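Local structure of cellulase (Bacillus sp. BG-CS10, 5E09) at residues 162-167 against 200-205; 206-211 against 263-268. The protein probably hydrolyses internal beta-1,4-glucosidic bonds of cellulose, as a family 5 glycoside hydrolase that also carries carbohydrate-binding domains. One frame throughout, in Å; residues are numbered along the deposited sequence.

Interaction 1 of 2, residues 162-167 against 200-205; sequences NHHAFL and SQDLLN
The imidazole of H164 meets the CD2 methyl of L203 at its edge, in the ring plane, with H164 CE1 3.6 Å from L203 CD2. The carboxylate of D202 comes in obliquely, its plane turned 79° from that of the ring, and D202 OD2 stands 3.6 Å from H164 NE2 without a hydrogen bond. The side chain of R206, one turn beyond D202, lies across one ring face of H164. In D202, CG is anti to the backbone N (chi1 -178°), which carries the carboxylate toward the histidine although its CB does not point there. The L203 side chain crosses the imidazole at about a right angle, ending in the methyl that touches CE1.

These residues join helix 161-181 to helix 201-214, consecutive outer helices of the (beta/alpha)8 barrel. The joint is slight: the two segments bury 85 Å² between them, all of it through H164, D202 and L203, with H164 giving just over half. Away from it, F166 packs edge-to-face with F152, while H163 NE2 is bonded to T153 O. On the far side of the second helix, Q201 NE2 donates to N205 OD1 over 2.8 Å, with the donor above the carbonyl plane; T259 also bonds Q201 NE2, linking this helix to helix 243-261.

D202 also forms a long, weak ion pair with R206. Its negative charge would probably favour a protonated H164, whereas the arginine charge would oppose this, so the contact combines loose electrostatics with one methyl-to-ring touch.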
loop_
_atom_site.group_PDB
_atom_site.type_symbol
_atom_site.label_atom_id
_atom_site.label_comp_id
_atom_site.label_asym_id
_atom_site.label_seq_id
_atom_site.Cartn_x
_atom_site.Cartn_y
_atom_site.Cartn_z
ATOM N N ASN A 162 3.426 -15.432 26.007
ATOM C CA ASN A 162 3.772 -16.700 25.382
ATOM C C ASN A 162 3.896 -16.535 23.872
ATOM O O ASN A 162 4.584 -17.316 23.216
ATOM C CB ASN A 162 2.752 -17.798 25.724
ATOM C CG ASN A 162 1.310 -17.356 25.537
ATOM O OD1 ASN A 162 1.035 -16.244 25.084
ATOM N ND2 ASN A 162 0.379 -18.240 25.871
ATOM N N HIS A 163 3.240 -15.512 23.327
ATOM C CA HIS A 163 3.409 -15.170 21.921
ATOM C C HIS A 163 4.861 -14.791 21.643
ATOM O O HIS A 163 5.490 -15.345 20.739
ATOM C CB HIS A 163 2.477 -14.026 21.518
ATOM C CG HIS A 163 1.036 -14.421 21.437
ATOM N ND1 HIS A 163 0.057 -13.568 20.971
ATOM C CD2 HIS A 163 0.408 -15.575 21.761
ATOM C CE1 HIS A 163 -1.112 -14.182 21.010
ATOM N NE2 HIS A 163 -0.929 -15.401 21.487
ATOM N N HIS A 164 5.386 -13.851 22.428
ATOM C CA HIS A 164 6.779 -13.425 22.301
ATOM C C HIS A 164 7.711 -14.618 22.399
ATOM O O HIS A 164 8.668 -14.745 21.620
ATOM C CB HIS A 164 7.142 -12.400 23.376
ATOM C CG HIS A 164 6.274 -11.181 23.366
ATOM N ND1 HIS A 164 6.089 -10.411 22.243
ATOM C CD2 HIS A 164 5.566 -10.587 24.358
ATOM C CE1 HIS A 164 5.290 -9.394 22.535
ATOM N NE2 HIS A 164 4.962 -9.482 23.809
ATOM N N ALA A 165 7.421 -15.501 23.352
ATOM C CA ALA A 165 8.236 -16.705 23.494
ATOM C C ALA A 165 8.185 -17.564 22.226
ATOM O O ALA A 165 9.219 -18.052 21.754
ATOM C CB ALA A 165 7.790 -17.505 24.695
ATOM N N PHE A 166 6.988 -17.734 21.671
ATOM C CA PHE A 166 6.803 -18.523 20.452
ATOM C C PHE A 166 7.592 -17.957 19.275
ATOM O O PHE A 166 8.243 -18.701 18.535
ATOM C CB PHE A 166 5.322 -18.603 20.068
ATOM C CG PHE A 166 4.479 -19.385 21.033
ATOM C CD1 PHE A 166 5.043 -20.360 21.843
ATOM C CD2 PHE A 166 3.112 -19.147 21.128
ATOM C CE1 PHE A 166 4.264 -21.079 22.732
ATOM C CE2 PHE A 166 2.327 -19.860 22.016
ATOM C CZ PHE A 166 2.903 -20.829 22.819
ATOM N N LEU A 167 7.523 -16.640 19.095
ATOM C CA LEU A 167 8.229 -16.010 17.989
ATOM C C LEU A 167 9.726 -16.171 18.182
ATOM O O LEU A 167 10.447 -16.456 17.225
ATOM C CB LEU A 167 7.861 -14.533 17.857
ATOM C CG LEU A 167 8.586 -13.797 16.726
ATOM C CD1 LEU A 167 8.489 -14.564 15.409
ATOM C CD2 LEU A 167 8.045 -12.394 16.561
ATOM N N SER A 200 5.421 -1.406 17.392
ATOM C CA SER A 200 5.353 -0.996 18.792
ATOM C C SER A 200 6.722 -1.125 19.452
ATOM O O SER A 200 7.480 -2.051 19.150
ATOM C CB SER A 200 4.325 -1.833 19.552
ATOM O OG SER A 200 3.050 -1.731 18.945
ATOM N N GLN A 201 7.037 -0.198 20.349
ATOM C CA GLN A 201 8.345 -0.197 20.999
ATOM C C GLN A 201 8.655 -1.535 21.674
ATOM O O GLN A 201 9.794 -1.991 21.647
ATOM C CB GLN A 201 8.435 0.940 22.020
ATOM C CG GLN A 201 9.827 1.152 22.593
ATOM C CD GLN A 201 10.889 1.301 21.517
ATOM O OE1 GLN A 201 10.852 2.234 20.714
ATOM N NE2 GLN A 201 11.841 0.375 21.493
ATOM N N ASP A 202 7.645 -2.178 22.256
ATOM C CA ASP A 202 7.882 -3.438 22.951
ATOM C C ASP A 202 8.245 -4.564 21.985
ATOM O O ASP A 202 9.161 -5.357 22.248
ATOM C CB ASP A 202 6.665 -3.842 23.782
ATOM C CG ASP A 202 6.902 -5.122 24.566
ATOM O OD1 ASP A 202 7.801 -5.130 25.440
ATOM O OD2 ASP A 202 6.193 -6.119 24.308
ATOM N N LEU A 203 7.530 -4.634 20.867
ATOM C CA LEU A 203 7.837 -5.609 19.832
ATOM C C LEU A 203 9.241 -5.376 19.268
ATOM O O LEU A 203 10.031 -6.317 19.098
ATOM C CB LEU A 203 6.787 -5.541 18.724
ATOM C CG LEU A 203 5.339 -5.617 19.220
ATOM C CD1 LEU A 203 4.361 -5.527 18.066
ATOM C CD2 LEU A 203 5.097 -6.892 20.016
ATOM N N LEU A 204 9.556 -4.114 18.999
ATOM C CA LEU A 204 10.890 -3.749 18.528
ATOM C C LEU A 204 11.953 -4.231 19.509
ATOM O O LEU A 204 12.940 -4.860 19.113
ATOM C CB LEU A 204 11.003 -2.237 18.324
ATOM C CG LEU A 204 10.094 -1.626 17.256
ATOM C CD1 LEU A 204 10.271 -0.115 17.204
ATOM C CD2 LEU A 204 10.349 -2.258 15.889
ATOM N N ASN A 205 11.728 -3.954 20.790
ATOM C CA ASN A 205 12.659 -4.350 21.839
ATOM C C ASN A 205 12.872 -5.851 21.895
ATOM O O ASN A 205 13.994 -6.310 22.066
ATOM C CB ASN A 205 12.174 -3.858 23.201
ATOM C CG ASN A 205 12.347 -2.367 23.371
ATOM O OD1 ASN A 205 13.230 -1.763 22.761
ATOM N ND2 ASN A 205 11.498 -1.759 24.193
#

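Interaction 2 of 2, residues 206-211 against 263-268; sequences RLHQTM and NGIPVV
H208 swings its imidazole toward I265 by placing CG anti to the backbone N (chi1 -168°), while I265 answers with CG1 beside its own N and an extended end (chi2 180°) that sends CD1 to the ring. The two meet in the (beta/alpha)8 barrel, where helix 201-214 on the outside packs against the loop that leads from helix 243-261 into barrel strand 267-272. Both branches of I265 are used: CD1 reaches H208, and CG2 meets selenomethionine M211.

M211 brings its selenium to 3.6 Å from I265 CG2, an apolar contact in which the two side chains cross at a slant. A221 of strand 219-225 touches both residues, and F260 of helix 243-261 also packs on I265, so the isoleucine sits between helix 201-214, strand 219-225 and helix 243-261. On the solvent side, the N263 amide is offset past the NE2-CE1 side of the imidazole and not stacked on it; the planes are 19° apart, although the side chains themselves cross at about a right angle. H208 NE2 and N263 ND2 are 3.6 Å apart and not hydrogen-bonded; the amide nitrogen instead makes a weak hydrogen bond to T259 O, which ties it to the end of the preceding helix.

Replacing H208 by an alanine would probably open a gap beside I265 CD1 and leave N263 ND2 without the ring atoms NE2 and CE1 beside it. The contact buries H208 ND1 with no polar partner in the model, and the nearest atom of the loop segment to it is the methyl carbon I265 CD1, at 3.6 Å.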
loop_
_atom_site.group_PDB
_atom_site.type_symbol
_atom_site.label_atom_id
_atom_site.label_comp_id
_atom_site.label_asym_id
_atom_site.label_seq_id
_atom_site.Cartn_x
_atom_site.Cartn_y
_atom_site.Cartn_z
ATOM N N ARG A 206 11.797 -6.616 21.751
ATOM C CA ARG A 206 11.905 -8.067 21.851
ATOM C C ARG A 206 12.630 -8.675 20.656
ATOM O O ARG A 206 13.412 -9.626 20.811
ATOM C CB ARG A 206 10.520 -8.679 22.013
ATOM C CG ARG A 206 9.846 -8.176 23.269
ATOM C CD ARG A 206 8.608 -8.944 23.596
ATOM N NE ARG A 206 8.811 -9.834 24.734
ATOM C CZ ARG A 206 8.342 -9.598 25.953
ATOM N NH1 ARG A 206 7.634 -8.502 26.191
ATOM N NH2 ARG A 206 8.571 -10.465 26.931
ATOM N N LEU A 207 12.384 -8.130 19.465
ATOM C CA LEU A 207 13.175 -8.550 18.312
ATOM C C LEU A 207 14.651 -8.228 18.560
ATOM O O LEU A 207 15.539 -9.041 18.284
ATOM C CB LEU A 207 12.682 -7.873 17.035
ATOM C CG LEU A 207 13.582 -8.101 15.821
ATOM C CD1 LEU A 207 13.716 -9.573 15.529
ATOM C CD2 LEU A 207 13.040 -7.365 14.615
ATOM N N HIS A 208 14.892 -7.037 19.101
ATOM C CA HIS A 208 16.240 -6.585 19.443
ATOM C C HIS A 208 16.937 -7.571 20.378
ATOM O O HIS A 208 18.084 -7.960 20.159
ATOM C CB HIS A 208 16.168 -5.194 20.083
ATOM C CG HIS A 208 17.501 -4.517 20.214
ATOM N ND1 HIS A 208 18.619 -4.948 19.553
ATOM C CD2 HIS A 208 17.869 -3.434 20.941
ATOM C CE1 HIS A 208 19.642 -4.156 19.862
ATOM N NE2 HIS A 208 19.212 -3.238 20.698
ATOM N N GLN A 209 16.215 -7.991 21.409
ATOM C CA GLN A 209 16.732 -8.944 22.377
ATOM C C GLN A 209 17.028 -10.288 21.715
ATOM O O GLN A 209 18.082 -10.879 21.953
ATOM C CB GLN A 209 15.743 -9.112 23.536
ATOM C CG GLN A 209 16.239 -10.005 24.668
ATOM C CD GLN A 209 17.594 -9.578 25.214
ATOM O OE1 GLN A 209 18.462 -10.415 25.464
ATOM N NE2 GLN A 209 17.780 -8.272 25.405
ATOM N N THR A 210 16.109 -10.762 20.878
ATOM C CA THR A 210 16.344 -11.998 20.129
ATOM C C THR A 210 17.645 -11.921 19.331
ATOM O O THR A 210 18.447 -12.863 19.317
ATOM C CB THR A 210 15.188 -12.309 19.159
ATOM O OG1 THR A 210 13.963 -12.449 19.888
ATOM C CG2 THR A 210 15.469 -13.595 18.378
HETATM N N MSE A 211 17.855 -10.783 18.679
HETATM C CA MSE A 211 19.039 -10.601 17.853
HETATM C C MSE A 211 20.313 -10.562 18.676
HETATM O O MSE A 211 21.316 -11.163 18.291
HETATM C CB MSE A 211 18.904 -9.336 17.013
HETATM C CG MSE A 211 17.913 -9.552 15.895
HETATM SE SE MSE A 211 17.682 -8.115 14.627
HETATM C CE MSE A 211 16.820 -9.171 13.247
ATOM N N ASN A 263 21.811 1.479 16.299
ATOM C CA ASN A 263 22.788 0.452 16.638
ATOM C C ASN A 263 23.177 -0.263 15.349
ATOM O O ASN A 263 22.809 0.167 14.260
ATOM C CB ASN A 263 22.168 -0.596 17.560
ATOM C CG ASN A 263 21.587 0.015 18.822
ATOM O OD1 ASN A 263 22.276 0.725 19.555
ATOM N ND2 ASN A 263 20.308 -0.242 19.073
ATOM N N GLY A 264 23.911 -1.355 15.437
ATOM C CA GLY A 264 24.349 -2.025 14.228
ATOM C C GLY A 264 23.356 -2.741 13.346
ATOM O O GLY A 264 23.739 -3.345 12.345
ATOM N N ILE A 265 22.081 -2.715 13.723
ATOM C CA ILE A 265 21.103 -3.479 12.948
ATOM C C ILE A 265 20.332 -2.775 11.833
ATOM O O ILE A 265 19.568 -1.841 12.082
ATOM C CB ILE A 265 20.091 -4.066 13.955
ATOM C CG1 ILE A 265 20.832 -4.634 15.170
ATOM C CG2 ILE A 265 19.215 -5.118 13.288
ATOM C CD1 ILE A 265 19.932 -5.232 16.216
ATOM N N PRO A 266 20.516 -3.244 10.595
ATOM C CA PRO A 266 19.843 -2.670 9.429
ATOM C C PRO A 266 18.386 -3.120 9.344
ATOM O O PRO A 266 18.062 -4.241 9.743
ATOM C CB PRO A 266 20.658 -3.215 8.260
ATOM C CG PRO A 266 21.136 -4.540 8.747
ATOM C CD PRO A 266 21.387 -4.376 10.227
ATOM N N VAL A 267 17.526 -2.250 8.827
ATOM C CA VAL A 267 16.102 -2.525 8.762
ATOM C C VAL A 267 15.605 -2.625 7.319
ATOM O O VAL A 267 15.978 -1.821 6.460
ATOM C CB VAL A 267 15.296 -1.439 9.506
ATOM C CG1 VAL A 267 13.793 -1.711 9.413
ATOM C CG2 VAL A 267 15.743 -1.353 10.957
ATOM N N VAL A 268 14.785 -3.640 7.061
ATOM C CA VAL A 268 14.036 -3.745 5.822
ATOM C C VAL A 268 12.535 -3.582 6.083
ATOM O O VAL A 268 11.912 -4.360 6.827
ATOM C CB VAL A 268 14.284 -5.086 5.105
ATOM C CG1 VAL A 268 13.347 -5.223 3.910
ATOM C CG2 VAL A 268 15.741 -5.198 4.655
#

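How the interactions relate
From the N terminus, the chain runs through helix 161-181, barrel strand 190-193 and helix 201-214, and interaction 1 closes this excursion across 32 intervening residues. Interaction 2 then begins at once on the same helix and closes a longer loop of 51 residues, holding strand 219-225 and helix 243-261, on the approach to strand 267-272. The two loops follow in series, neither nested nor crossing. Helix 201-214 thus leans on its predecessor through its first turn and on the entry to strand 267-272 further along. The contact centres are 12 Å apart, and they touch where R206 of the second meets the first.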